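Local coordinates for protein phospholethanolamine N-methyltransferase 2 (Haemonchus contortus, PDB 4KRI) that probably methylates phosphoethanolamine derivatives such as phosphomonomethylethanolamine with S-adenosylmethionine as methyl donor, on the way to phosphocholine, at residues M220-V231 and F244-D252; E286-D297 and R314-T325. All coordinates share one frame; numbering follows the deposited sequence.

Contact 1. Residues M220-V231 and F244-D252; sequences MKTGQRMLDIGV and FGLQVHGVD. With SAH (S-adenosyl-L-homocysteine), chain D.
Met226 and Asp228 pair with the strand 247-252 through four parallel-sheet hydrogen bonds, Met226 N to Gln247 O, His249 N to Met226 O, Asp228 N to His249 O and Val251 N to Asp228 O, all close to straight. Before the strands proper, a type II turn from Lys221 to Gln224 brings Gly223 N to 2.8 Å from Gly245 O. At the other end Val251 O is gripped twice, by Gly230 N and Val231 N, which reach it from opposite faces of its plane.

One side-chain polar pair spans the strands. Arg225 and Gln247 run side by side, and Arg225 NE gives its hydrogen to Gln247 OE1 at 3.1 Å; the acceptor lies in the guanidinium plane, although the amide is turned 72° from it.

The sulfur-containing side chains pack near the start of the strands. Met220, bent at its last torsion (chi3 -64°), sets CE over the centre of the Phe244 ring, 3.8 Å from the centroid, a CH-pi contact in which SD stands farther above the same face. Leu246 CD1 touches both Met220 SD and Met226 CE, 3.6 Å from the latter.

Cofactor contacts close the carboxyl ends. Asp252 holds the ribose diol with both carboxylate oxygens, OD1 accepting from SAH O3' at 2.7 Å and OD2 from SAH O2' at 2.6 Å, while Gly230 O accepts from SAH N. This acidic strand end beside a glycine-rich turn is the cofactor-binding arrangement of Rossmann-fold methyltransferases.

Helix 235-244 forms the crossover of this beta-alpha-beta unit and packs Ala237 and Ala240 on Val248; strand 290-296 flanks 225-229, and strand 273-277 lies parallel on the far side of 247-252, with Arg272 backbone-bonded to Val248.

Contact 2. Residues E286-D297 and R314-T325; sequences EPNSFDYVFSRD and RALKPGGKVLIT. With SAH (S-adenosyl-L-homocysteine), chain D.
Phe294 and Leu323 run alongside each other in the same direction, on neighbouring parallel strands of the Rossmann-like methyltransferase core. Leu323 CD2 meets the ring at its edge, in plane, 3.7 Å from Phe294 CE1. On the other face of this strand pair the Val293 and Leu316 side chains cross at a slant, Val293 CG2 lying 3.8 Å from Leu316 CD2.

Where the chain turns, Asp291 and Lys317 do likewise run abreast. A bend at chi3 (59°) brings Lys317 NZ to the syn side of Asp291 OD1, but 29° out of the carboxylate plane, in a 2.8 Å salt bridge; Asp291 OD2 is taken by Arg225 N. Farther back, Pro287 CG sits over one face of the Arg314 guanidinium, off toward its rim, and Arg314 NH1 bonds to Phe285 O.

At the carboxyl ends Arg296 O accepts from SAH N, and Asp297 belongs to both ligand pockets. Asp297 OD1 also accepts from Trp424 NE1, and its OD2 forms a salt bridge with Arg296 NE, while Arg296 NH2 bonds Pro204 O and NH1 bonds Asn210 OD1. Thr325 OG1 makes a weak bond with that same NE and donates to Asp297 OD1 at 2.8 Å, approaching from above the carboxylate plane, 62° out of it.

In the fold
Followed from the N terminus, the chain reaches 220-231 about halfway along its length. Contact 1 then closes the short loop that runs from 220-231 through helix 235-244 to 244-252. Only after it is complete does contact 2 open, joining 286-297 to 314-325 around helix 305-315, so the two follow in series and neither nests nor crosses. They adjoin because strand 225-229 lies between 247-252 and 290-296, and Gln224 OE1 touches Tyr292 OH across that seam at 2.6 Å, probably as a hydrogen bond. Together they line up four parallel strands, three of which (225-229, 247-252 and 290-296) reach SAH at their carboxyl ends, with strand 422-430 joining antiparallel beyond 320-329.

Contact 1. Residues M220-V231 and F244-D252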
loop_
_atom_site.group_PDB
_atom_site.type_symbol
_atom_site.label_atom_id
_atom_site.label_comp_id
_atom_site.label_asym_id
_atom_site.label_seq_id
_atom_site.Cartn_x
_atom_site.Cartn_y
_atom_site.Cartn_z
ATOM N N MET A 220 -11.691 -12.955 -18.141
ATOM C CA MET A 220 -10.400 -13.067 -17.469
ATOM C C MET A 220 -10.077 -14.543 -17.303
ATOM O O MET A 220 -10.986 -15.373 -17.198
ATOM C CB MET A 220 -10.436 -12.342 -16.121
ATOM C CG MET A 220 -10.689 -10.836 -16.274
ATOM S SD MET A 220 -10.460 -9.913 -14.736
ATOM C CE MET A 220 -11.763 -10.656 -13.790
ATOM N N LYS A 221 -8.790 -14.880 -17.300
ATOM C CA LYS A 221 -8.392 -16.281 -17.232
ATOM C C LYS A 221 -7.553 -16.585 -16.007
ATOM O O LYS A 221 -6.834 -15.721 -15.507
ATOM C CB LYS A 221 -7.649 -16.693 -18.507
ATOM C CG LYS A 221 -8.528 -16.609 -19.756
ATOM C CD LYS A 221 -7.809 -17.105 -21.000
ATOM C CE LYS A 221 -7.342 -18.539 -20.833
ATOM N NZ LYS A 221 -7.083 -19.187 -22.154
ATOM N N THR A 222 -7.659 -17.820 -15.528
ATOM C CA THR A 222 -6.867 -18.280 -14.403
ATOM C C THR A 222 -5.390 -17.992 -14.625
ATOM O O THR A 222 -4.845 -18.276 -15.697
ATOM C CB THR A 222 -7.042 -19.796 -14.204
ATOM O OG1 THR A 222 -8.434 -20.074 -14.013
ATOM C CG2 THR A 222 -6.255 -20.270 -12.999
ATOM N N GLY A 223 -4.744 -17.406 -13.624
ATOM C CA GLY A 223 -3.306 -17.237 -13.685
ATOM C C GLY A 223 -2.868 -15.896 -14.248
ATOM O O GLY A 223 -1.681 -15.549 -14.154
ATOM N N GLN A 224 -3.788 -15.148 -14.850
ATOM C CA GLN A 224 -3.438 -13.795 -15.284
ATOM C C GLN A 224 -3.083 -12.919 -14.084
ATOM O O GLN A 224 -3.499 -13.195 -12.954
ATOM C CB GLN A 224 -4.536 -13.168 -16.156
ATOM C CG GLN A 224 -4.637 -13.860 -17.527
ATOM C CD GLN A 224 -5.701 -13.261 -18.415
ATOM O OE1 GLN A 224 -6.833 -13.027 -17.983
ATOM N NE2 GLN A 224 -5.340 -12.993 -19.674
ATOM N N ARG A 225 -2.278 -11.886 -14.323
ATOM C CA ARG A 225 -1.739 -11.096 -13.220
ATOM C C ARG A 225 -2.453 -9.773 -13.072
ATOM O O ARG A 225 -2.578 -9.013 -14.041
ATOM C CB ARG A 225 -0.243 -10.851 -13.444
ATOM C CG ARG A 225 0.561 -12.157 -13.556
ATOM C CD ARG A 225 2.069 -11.940 -13.436
ATOM N NE ARG A 225 2.418 -11.257 -12.192
ATOM C CZ ARG A 225 2.887 -10.014 -12.128
ATOM N NH1 ARG A 225 3.089 -9.316 -13.239
ATOM N NH2 ARG A 225 3.170 -9.469 -10.952
ATOM N N MET A 226 -2.907 -9.483 -11.857
ATOM C CA MET A 226 -3.615 -8.241 -11.592
ATOM C C MET A 226 -2.911 -7.416 -10.521
ATOM O O MET A 226 -2.480 -7.954 -9.498
ATOM C CB MET A 226 -5.064 -8.537 -11.155
ATOM C CG MET A 226 -5.813 -7.319 -10.598
ATOM S SD MET A 226 -7.517 -7.755 -10.102
ATOM C CE MET A 226 -8.303 -7.804 -11.708
ATOM N N LEU A 227 -2.795 -6.112 -10.773
ATOM C CA LEU A 227 -2.326 -5.169 -9.764
ATOM C C LEU A 227 -3.534 -4.465 -9.192
ATOM O O LEU A 227 -4.315 -3.860 -9.945
ATOM C CB LEU A 227 -1.401 -4.117 -10.402
ATOM C CG LEU A 227 -0.949 -3.000 -9.450
ATOM C CD1 LEU A 227 -0.023 -3.566 -8.359
ATOM C CD2 LEU A 227 -0.242 -1.895 -10.237
ATOM N N ASP A 228 -3.700 -4.520 -7.868
ATOM C CA ASP A 228 -4.813 -3.801 -7.226
ATOM C C ASP A 228 -4.244 -2.602 -6.499
ATOM O O ASP A 228 -3.466 -2.757 -5.568
ATOM C CB ASP A 228 -5.539 -4.735 -6.237
ATOM C CG ASP A 228 -6.791 -4.103 -5.624
ATOM O OD1 ASP A 228 -6.755 -2.907 -5.238
ATOM O OD2 ASP A 228 -7.833 -4.802 -5.519
ATOM N N ILE A 229 -4.635 -1.404 -6.927
ATOM C CA ILE A 229 -4.118 -0.184 -6.336
ATOM C C ILE A 229 -5.098 0.309 -5.272
ATOM O O ILE A 229 -6.258 0.581 -5.569
ATOM C CB ILE A 229 -3.893 0.906 -7.425
ATOM C CG1 ILE A 229 -2.718 0.498 -8.323
ATOM C CG2 ILE A 229 -3.641 2.266 -6.776
ATOM C CD1 ILE A 229 -2.540 1.382 -9.570
ATOM N N GLY A 230 -4.618 0.437 -4.036
ATOM C CA GLY A 230 -5.464 0.854 -2.932
ATOM C C GLY A 230 -6.330 -0.285 -2.444
ATOM O O GLY A 230 -7.540 -0.145 -2.296
ATOM N N VAL A 231 -5.682 -1.400 -2.152
ATOM C CA VAL A 231 -6.349 -2.665 -1.886
ATOM C C VAL A 231 -7.066 -2.721 -0.524
ATOM O O VAL A 231 -7.876 -3.621 -0.278
ATOM C CB VAL A 231 -5.328 -3.817 -2.056
ATOM C CG1 VAL A 231 -4.351 -3.855 -0.890
ATOM C CG2 VAL A 231 -6.036 -5.149 -2.244
ATOM N N PHE A 244 -11.922 -15.779 -9.757
ATOM C CA PHE A 244 -11.404 -15.875 -11.118
ATOM C C PHE A 244 -10.054 -16.571 -11.219
ATOM O O PHE A 244 -9.574 -16.827 -12.323
ATOM C CB PHE A 244 -11.325 -14.480 -11.743
ATOM C CG PHE A 244 -12.656 -13.787 -11.832
ATOM C CD1 PHE A 244 -13.482 -13.988 -12.928
ATOM C CD2 PHE A 244 -13.085 -12.939 -10.816
ATOM C CE1 PHE A 244 -14.709 -13.358 -13.014
ATOM C CE2 PHE A 244 -14.308 -12.308 -10.896
ATOM C CZ PHE A 244 -15.120 -12.511 -11.999
ATOM N N GLY A 245 -9.428 -16.876 -10.085
ATOM C CA GLY A 245 -8.142 -17.553 -10.120
ATOM C C GLY A 245 -7.010 -16.657 -10.596
ATOM O O GLY A 245 -5.983 -17.141 -11.087
ATOM N N LEU A 246 -7.207 -15.351 -10.448
ATOM C CA LEU A 246 -6.175 -14.387 -10.807
ATOM C C LEU A 246 -5.059 -14.414 -9.771
ATOM O O LEU A 246 -5.300 -14.698 -8.593
ATOM C CB LEU A 246 -6.762 -12.988 -10.858
ATOM C CG LEU A 246 -7.784 -12.764 -11.974
ATOM C CD1 LEU A 246 -8.361 -11.365 -11.882
ATOM C CD2 LEU A 246 -7.088 -12.963 -13.300
ATOM N N GLN A 247 -3.840 -14.123 -10.220
ATOM C CA GLN A 247 -2.743 -13.815 -9.311
ATOM C C GLN A 247 -2.793 -12.314 -9.076
ATOM O O GLN A 247 -2.729 -11.518 -10.028
ATOM C CB GLN A 247 -1.407 -14.212 -9.932
ATOM C CG GLN A 247 -0.204 -13.891 -9.068
ATOM C CD GLN A 247 1.080 -14.415 -9.670
ATOM O OE1 GLN A 247 1.767 -13.711 -10.407
ATOM N NE2 GLN A 247 1.406 -15.662 -9.366
ATOM N N VAL A 248 -2.943 -11.917 -7.817
ATOM C CA VAL A 248 -3.225 -10.521 -7.509
ATOM C C VAL A 248 -2.180 -9.953 -6.575
ATOM O O VAL A 248 -1.898 -10.539 -5.541
ATOM C CB VAL A 248 -4.593 -10.347 -6.821
ATOM C CG1 VAL A 248 -4.883 -8.862 -6.644
ATOM C CG2 VAL A 248 -5.693 -11.023 -7.632
ATOM N N HIS A 249 -1.597 -8.818 -6.952
ATOM C CA HIS A 249 -0.680 -8.113 -6.069
ATOM C C HIS A 249 -1.353 -6.832 -5.666
ATOM O O HIS A 249 -1.673 -5.994 -6.508
ATOM C CB HIS A 249 0.643 -7.772 -6.756
ATOM C CG HIS A 249 1.620 -7.101 -5.843
ATOM N ND1 HIS A 249 2.041 -7.672 -4.659
ATOM C CD2 HIS A 249 2.246 -5.900 -5.924
ATOM C CE1 HIS A 249 2.890 -6.858 -4.055
ATOM N NE2 HIS A 249 3.031 -5.778 -4.801
ATOM N N GLY A 250 -1.581 -6.673 -4.372
ATOM C CA GLY A 250 -2.290 -5.504 -3.888
ATOM C C GLY A 250 -1.369 -4.545 -3.181
ATOM O O GLY A 250 -0.527 -4.971 -2.388
ATOM N N VAL A 251 -1.525 -3.250 -3.465
ATOM C CA VAL A 251 -0.707 -2.242 -2.799
ATOM C C VAL A 251 -1.591 -1.239 -2.075
ATOM O O VAL A 251 -2.716 -0.949 -2.507
ATOM C CB VAL A 251 0.282 -1.536 -3.773
ATOM C CG1 VAL A 251 1.194 -2.575 -4.435
ATOM C CG2 VAL A 251 -0.450 -0.711 -4.830
ATOM N N ASP A 252 -1.105 -0.739 -0.942
ATOM C CA ASP A 252 -1.819 0.308 -0.229
ATOM C C ASP A 252 -0.820 1.142 0.535
ATOM O O ASP A 252 0.203 0.628 0.973
ATOM C CB ASP A 252 -2.825 -0.289 0.752
ATOM C CG ASP A 252 -3.945 0.660 1.050
ATOM O OD1 ASP A 252 -5.071 0.452 0.539
ATOM O OD2 ASP A 252 -3.693 1.656 1.766
HETATM N N SAH D . -10.085 -1.191 -2.816
HETATM C CA SAH D . -10.482 -1.503 -1.418
HETATM C CB SAH D . -10.095 -0.301 -0.470
HETATM C CG SAH D . -10.844 1.013 -0.653
HETATM S SD SAH D . -10.252 2.315 0.475
HETATM C C SAH D . -11.899 -1.915 -1.335
HETATM O O SAH D . -12.564 -2.047 -2.352
HETATM O OXT SAH D . -12.329 -2.342 -0.275
HETATM C "C5'" SAH D . -8.996 3.270 -0.396
HETATM C "C4'" SAH D . -7.653 2.848 -0.187
HETATM O "O4'" SAH D . -6.794 3.560 -1.116
HETATM C "C3'" SAH D . -7.184 3.245 1.160
HETATM O "O3'" SAH D . -6.812 2.082 1.867
HETATM C "C2'" SAH D . -6.020 4.104 0.940
HETATM O "O2'" SAH D . -5.003 3.904 1.893
HETATM C "C1'" SAH D . -5.590 3.721 -0.438
HETATM N N9 SAH D . -4.701 4.748 -1.086
HETATM C C8 SAH D . -4.963 6.064 -1.251
HETATM N N7 SAH D . -3.950 6.608 -1.934
HETATM C C5 SAH D . -3.054 5.641 -2.222
HETATM C C6 SAH D . -1.829 5.640 -2.902
HETATM N N6 SAH D . -1.302 6.794 -3.438
HETATM N N1 SAH D . -1.170 4.465 -3.012
HETATM C C2 SAH D . -1.662 3.334 -2.497
HETATM N N3 SAH D . -2.839 3.302 -1.846
HETATM C C4 SAH D . -3.543 4.437 -1.683
#

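Contact 2. Residues E286-D297 and R314-T325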
loop_
_atom_site.group_PDB
_atom_site.type_symbol
_atom_site.label_atom_id
_atom_site.label_comp_id
_atom_site.label_asym_id
_atom_site.label_seq_id
_atom_site.Cartn_x
_atom_site.Cartn_y
_atom_site.Cartn_z
ATOM N N GLU A 286 7.081 -3.474 -12.115
ATOM C CA GLU A 286 7.741 -4.081 -13.260
ATOM C C GLU A 286 6.987 -3.640 -14.505
ATOM O O GLU A 286 5.768 -3.770 -14.567
ATOM C CB GLU A 286 7.704 -5.598 -13.162
ATOM C CG GLU A 286 8.751 -6.260 -14.010
ATOM C CD GLU A 286 10.154 -5.884 -13.576
ATOM O OE1 GLU A 286 10.379 -5.706 -12.356
ATOM O OE2 GLU A 286 11.031 -5.766 -14.457
ATOM N N PRO A 287 7.706 -3.123 -15.503
ATOM C CA PRO A 287 6.962 -2.668 -16.682
ATOM C C PRO A 287 6.442 -3.832 -17.514
ATOM O O PRO A 287 7.070 -4.914 -17.534
ATOM C CB PRO A 287 8.018 -1.908 -17.502
ATOM C CG PRO A 287 9.269 -1.870 -16.650
ATOM C CD PRO A 287 9.162 -2.968 -15.658
ATOM N N ASN A 288 5.319 -3.601 -18.195
ATOM C CA ASN A 288 4.762 -4.553 -19.152
ATOM C C ASN A 288 4.519 -5.907 -18.526
ATOM O O ASN A 288 4.746 -6.930 -19.155
ATOM C CB ASN A 288 5.699 -4.725 -20.350
ATOM C CG ASN A 288 5.910 -3.430 -21.108
ATOM O OD1 ASN A 288 4.948 -2.761 -21.497
ATOM N ND2 ASN A 288 7.171 -3.058 -21.301
ATOM N N SER A 289 4.037 -5.912 -17.296
ATOM C CA SER A 289 3.996 -7.163 -16.548
ATOM C C SER A 289 2.600 -7.566 -16.093
ATOM O O SER A 289 2.363 -8.751 -15.820
ATOM C CB SER A 289 4.959 -7.117 -15.362
ATOM O OG SER A 289 4.482 -6.251 -14.360
ATOM N N PHE A 290 1.675 -6.609 -16.019
ATOM C CA PHE A 290 0.323 -6.919 -15.545
ATOM C C PHE A 290 -0.701 -7.064 -16.657
ATOM O O PHE A 290 -0.767 -6.243 -17.571
ATOM C CB PHE A 290 -0.164 -5.866 -14.523
ATOM C CG PHE A 290 0.579 -5.928 -13.214
ATOM C CD1 PHE A 290 0.261 -6.895 -12.274
ATOM C CD2 PHE A 290 1.606 -5.042 -12.934
ATOM C CE1 PHE A 290 0.949 -6.966 -11.071
ATOM C CE2 PHE A 290 2.299 -5.117 -11.727
ATOM C CZ PHE A 290 1.966 -6.075 -10.804
ATOM N N ASP A 291 -1.536 -8.100 -16.554
ATOM C CA ASP A 291 -2.684 -8.224 -17.449
ATOM C C ASP A 291 -3.782 -7.203 -17.139
ATOM O O ASP A 291 -4.469 -6.737 -18.045
ATOM C CB ASP A 291 -3.261 -9.641 -17.381
ATOM C CG ASP A 291 -2.288 -10.675 -17.877
ATOM O OD1 ASP A 291 -2.106 -10.760 -19.119
ATOM O OD2 ASP A 291 -1.692 -11.391 -17.034
ATOM N N TYR A 292 -3.945 -6.872 -15.856
ATOM C CA TYR A 292 -5.006 -5.988 -15.395
ATOM C C TYR A 292 -4.488 -5.089 -14.309
ATOM O O TYR A 292 -3.658 -5.490 -13.501
ATOM C CB TYR A 292 -6.182 -6.801 -14.800
ATOM C CG TYR A 292 -6.683 -7.841 -15.752
ATOM C CD1 TYR A 292 -7.470 -7.481 -16.842
ATOM C CD2 TYR A 292 -6.361 -9.180 -15.577
ATOM C CE1 TYR A 292 -7.920 -8.436 -17.736
ATOM C CE2 TYR A 292 -6.805 -10.145 -16.470
ATOM C CZ TYR A 292 -7.583 -9.762 -17.542
ATOM O OH TYR A 292 -8.022 -10.714 -18.435
ATOM N N VAL A 293 -4.990 -3.864 -14.286
ATOM C CA VAL A 293 -4.793 -2.994 -13.149
ATOM C C VAL A 293 -6.186 -2.586 -12.712
ATOM O O VAL A 293 -7.001 -2.127 -13.517
ATOM C CB VAL A 293 -3.963 -1.749 -13.522
ATOM C CG1 VAL A 293 -3.992 -0.736 -12.383
ATOM C CG2 VAL A 293 -2.521 -2.154 -13.821
ATOM N N PHE A 294 -6.470 -2.792 -11.439
ATOM C CA PHE A 294 -7.798 -2.554 -10.900
ATOM C C PHE A 294 -7.661 -1.577 -9.755
ATOM O O PHE A 294 -6.772 -1.729 -8.921
ATOM C CB PHE A 294 -8.338 -3.887 -10.364
ATOM C CG PHE A 294 -9.730 -3.798 -9.784
ATOM C CD1 PHE A 294 -10.795 -3.366 -10.558
ATOM C CD2 PHE A 294 -9.975 -4.189 -8.473
ATOM C CE1 PHE A 294 -12.082 -3.305 -10.030
ATOM C CE2 PHE A 294 -11.261 -4.129 -7.932
ATOM C CZ PHE A 294 -12.317 -3.697 -8.716
ATOM N N SER A 295 -8.540 -0.585 -9.675
ATOM C CA SER A 295 -8.506 0.295 -8.518
ATOM C C SER A 295 -9.915 0.620 -8.115
ATOM O O SER A 295 -10.661 1.213 -8.883
ATOM C CB SER A 295 -7.724 1.572 -8.800
ATOM O OG SER A 295 -7.672 2.352 -7.613
ATOM N N ARG A 296 -10.289 0.220 -6.908
ATOM C CA ARG A 296 -11.679 0.364 -6.489
ATOM C C ARG A 296 -11.836 1.424 -5.397
ATOM O O ARG A 296 -11.479 1.186 -4.236
ATOM C CB ARG A 296 -12.160 -1.005 -6.007
ATOM C CG ARG A 296 -13.592 -1.042 -5.575
ATOM C CD ARG A 296 -14.565 -1.059 -6.741
ATOM N NE ARG A 296 -15.792 -0.461 -6.238
ATOM C CZ ARG A 296 -16.672 -1.125 -5.500
ATOM N NH1 ARG A 296 -16.482 -2.418 -5.260
ATOM N NH2 ARG A 296 -17.742 -0.509 -5.023
ATOM N N ASP A 297 -12.318 2.600 -5.800
ATOM C CA ASP A 297 -12.662 3.685 -4.893
ATOM C C ASP A 297 -11.467 4.158 -4.068
ATOM O O ASP A 297 -11.575 4.431 -2.870
ATOM C CB ASP A 297 -13.875 3.279 -4.043
ATOM C CG ASP A 297 -15.075 2.934 -4.909
ATOM O OD1 ASP A 297 -15.244 3.582 -5.971
ATOM O OD2 ASP A 297 -15.824 2.002 -4.570
ATOM N N ARG A 314 2.515 2.150 -17.885
ATOM C CA ARG A 314 3.839 1.525 -17.915
ATOM C C ARG A 314 3.789 0.075 -17.401
ATOM O O ARG A 314 4.414 -0.825 -17.986
ATOM C CB ARG A 314 4.806 2.341 -17.049
ATOM C CG ARG A 314 6.183 1.728 -16.871
ATOM C CD ARG A 314 7.077 2.651 -16.044
ATOM N NE ARG A 314 8.426 2.114 -15.881
ATOM C CZ ARG A 314 8.769 1.262 -14.918
ATOM N NH1 ARG A 314 7.857 0.857 -14.039
ATOM N NH2 ARG A 314 10.017 0.815 -14.832
ATOM N N ALA A 315 3.022 -0.144 -16.338
ATOM C CA ALA A 315 2.994 -1.450 -15.675
ATOM C C ALA A 315 2.181 -2.497 -16.438
ATOM O O ALA A 315 2.408 -3.694 -16.278
ATOM C CB ALA A 315 2.466 -1.307 -14.252
ATOM N N LEU A 316 1.225 -2.045 -17.252
ATOM C CA LEU A 316 0.399 -2.974 -18.033
ATOM C C LEU A 316 1.179 -3.601 -19.171
ATOM O O LEU A 316 2.009 -2.938 -19.804
ATOM C CB LEU A 316 -0.819 -2.251 -18.625
ATOM C CG LEU A 316 -2.005 -1.974 -17.714
ATOM C CD1 LEU A 316 -2.980 -1.006 -18.390
ATOM C CD2 LEU A 316 -2.708 -3.283 -17.404
ATOM N N LYS A 317 0.902 -4.877 -19.441
ATOM C CA LYS A 317 1.326 -5.510 -20.691
ATOM C C LYS A 317 0.613 -4.824 -21.855
ATOM O O LYS A 317 -0.497 -4.331 -21.695
ATOM C CB LYS A 317 0.950 -7.003 -20.665
ATOM C CG LYS A 317 1.597 -7.774 -19.534
ATOM C CD LYS A 317 0.920 -9.135 -19.256
ATOM C CE LYS A 317 0.934 -10.042 -20.473
ATOM N NZ LYS A 317 0.418 -11.410 -20.156
ATOM N N PRO A 318 1.254 -4.769 -23.030
ATOM C CA PRO A 318 0.522 -4.355 -24.235
ATOM C C PRO A 318 -0.754 -5.192 -24.362
ATOM O O PRO A 318 -0.677 -6.423 -24.198
ATOM C CB PRO A 318 1.491 -4.711 -25.366
ATOM C CG PRO A 318 2.860 -4.651 -24.729
ATOM C CD PRO A 318 2.654 -5.139 -23.312
ATOM N N GLY A 319 -1.892 -4.545 -24.601
ATOM C CA GLY A 319 -3.172 -5.234 -24.674
ATOM C C GLY A 319 -3.852 -5.393 -23.321
ATOM O O GLY A 319 -4.998 -5.841 -23.243
ATOM N N GLY A 320 -3.151 -5.025 -22.253
ATOM C CA GLY A 320 -3.700 -5.127 -20.903
ATOM C C GLY A 320 -4.781 -4.096 -20.624
ATOM O O GLY A 320 -4.928 -3.115 -21.357
ATOM N N LYS A 321 -5.534 -4.306 -19.548
ATOM C CA LYS A 321 -6.705 -3.472 -19.283
ATOM C C LYS A 321 -6.679 -2.861 -17.894
ATOM O O LYS A 321 -6.316 -3.524 -16.924
ATOM C CB LYS A 321 -7.990 -4.289 -19.464
ATOM C CG LYS A 321 -9.255 -3.479 -19.186
ATOM C CD LYS A 321 -10.527 -4.221 -19.616
ATOM C CE LYS A 321 -10.871 -3.945 -21.068
ATOM N NZ LYS A 321 -12.064 -4.711 -21.530
ATOM N N VAL A 322 -7.059 -1.586 -17.819
ATOM C CA VAL A 322 -7.201 -0.884 -16.549
ATOM C C VAL A 322 -8.684 -0.651 -16.299
ATOM O O VAL A 322 -9.426 -0.382 -17.230
ATOM C CB VAL A 322 -6.407 0.442 -16.539
ATOM C CG1 VAL A 322 -6.809 1.332 -17.711
ATOM C CG2 VAL A 322 -6.596 1.188 -15.207
ATOM N N LEU A 323 -9.118 -0.821 -15.051
ATOM C CA LEU A 323 -10.493 -0.546 -14.658
ATOM C C LEU A 323 -10.461 0.113 -13.294
ATOM O O LEU A 323 -9.846 -0.399 -12.363
ATOM C CB LEU A 323 -11.318 -1.834 -14.631
ATOM C CG LEU A 323 -12.836 -1.682 -14.526
ATOM C CD1 LEU A 323 -13.540 -2.869 -15.161
ATOM C CD2 LEU A 323 -13.253 -1.538 -13.075
ATOM N N ILE A 324 -11.105 1.272 -13.187
ATOM C CA ILE A 324 -11.097 2.049 -11.950
ATOM C C ILE A 324 -12.520 2.527 -11.645
ATOM O O ILE A 324 -13.250 2.940 -12.552
ATOM C CB ILE A 324 -10.182 3.300 -12.102
ATOM C CG1 ILE A 324 -8.747 2.887 -12.462
ATOM C CG2 ILE A 324 -10.181 4.157 -10.834
ATOM C CD1 ILE A 324 -7.837 4.060 -12.832
ATOM N N THR A 325 -12.922 2.452 -10.379
ATOM C CA THR A 325 -14.092 3.194 -9.918
ATOM C C THR A 325 -13.607 4.218 -8.908
ATOM O O THR A 325 -12.629 3.983 -8.221
ATOM C CB THR A 325 -15.199 2.300 -9.297
ATOM O OG1 THR A 325 -14.767 1.806 -8.020
ATOM C CG2 THR A 325 -15.542 1.128 -10.222
HETATM N N SAH D . -10.085 -1.191 -2.816
HETATM C CA SAH D . -10.482 -1.503 -1.418
HETATM C CB SAH D . -10.095 -0.301 -0.470
HETATM C CG SAH D . -10.844 1.013 -0.653
HETATM S SD SAH D . -10.252 2.315 0.475
HETATM C C SAH D . -11.899 -1.915 -1.335
HETATM O O SAH D . -12.564 -2.047 -2.352
HETATM O OXT SAH D . -12.329 -2.342 -0.275
HETATM C "C5'" SAH D . -8.996 3.270 -0.396
HETATM C "C4'" SAH D . -7.653 2.848 -0.187
HETATM O "O4'" SAH D . -6.794 3.560 -1.116
HETATM C "C3'" SAH D . -7.184 3.245 1.160
HETATM O "O3'" SAH D . -6.812 2.082 1.867
HETATM C "C2'" SAH D . -6.020 4.104 0.940
HETATM O "O2'" SAH D . -5.003 3.904 1.893
HETATM C "C1'" SAH D . -5.590 3.721 -0.438
HETATM N N9 SAH D . -4.701 4.748 -1.086
HETATM C C8 SAH D . -4.963 6.064 -1.251
HETATM N N7 SAH D . -3.950 6.608 -1.934
HETATM C C5 SAH D . -3.054 5.641 -2.222
HETATM C C6 SAH D . -1.829 5.640 -2.902
HETATM N N6 SAH D . -1.302 6.794 -3.438
HETATM N N1 SAH D . -1.170 4.465 -3.012
HETATM C C2 SAH D . -1.662 3.334 -2.497
HETATM N N3 SAH D . -2.839 3.302 -1.846
HETATM C C4 SAH D . -3.543 4.437 -1.683
HETATM O O HOH W 1 -9.909 4.052 -7.474
#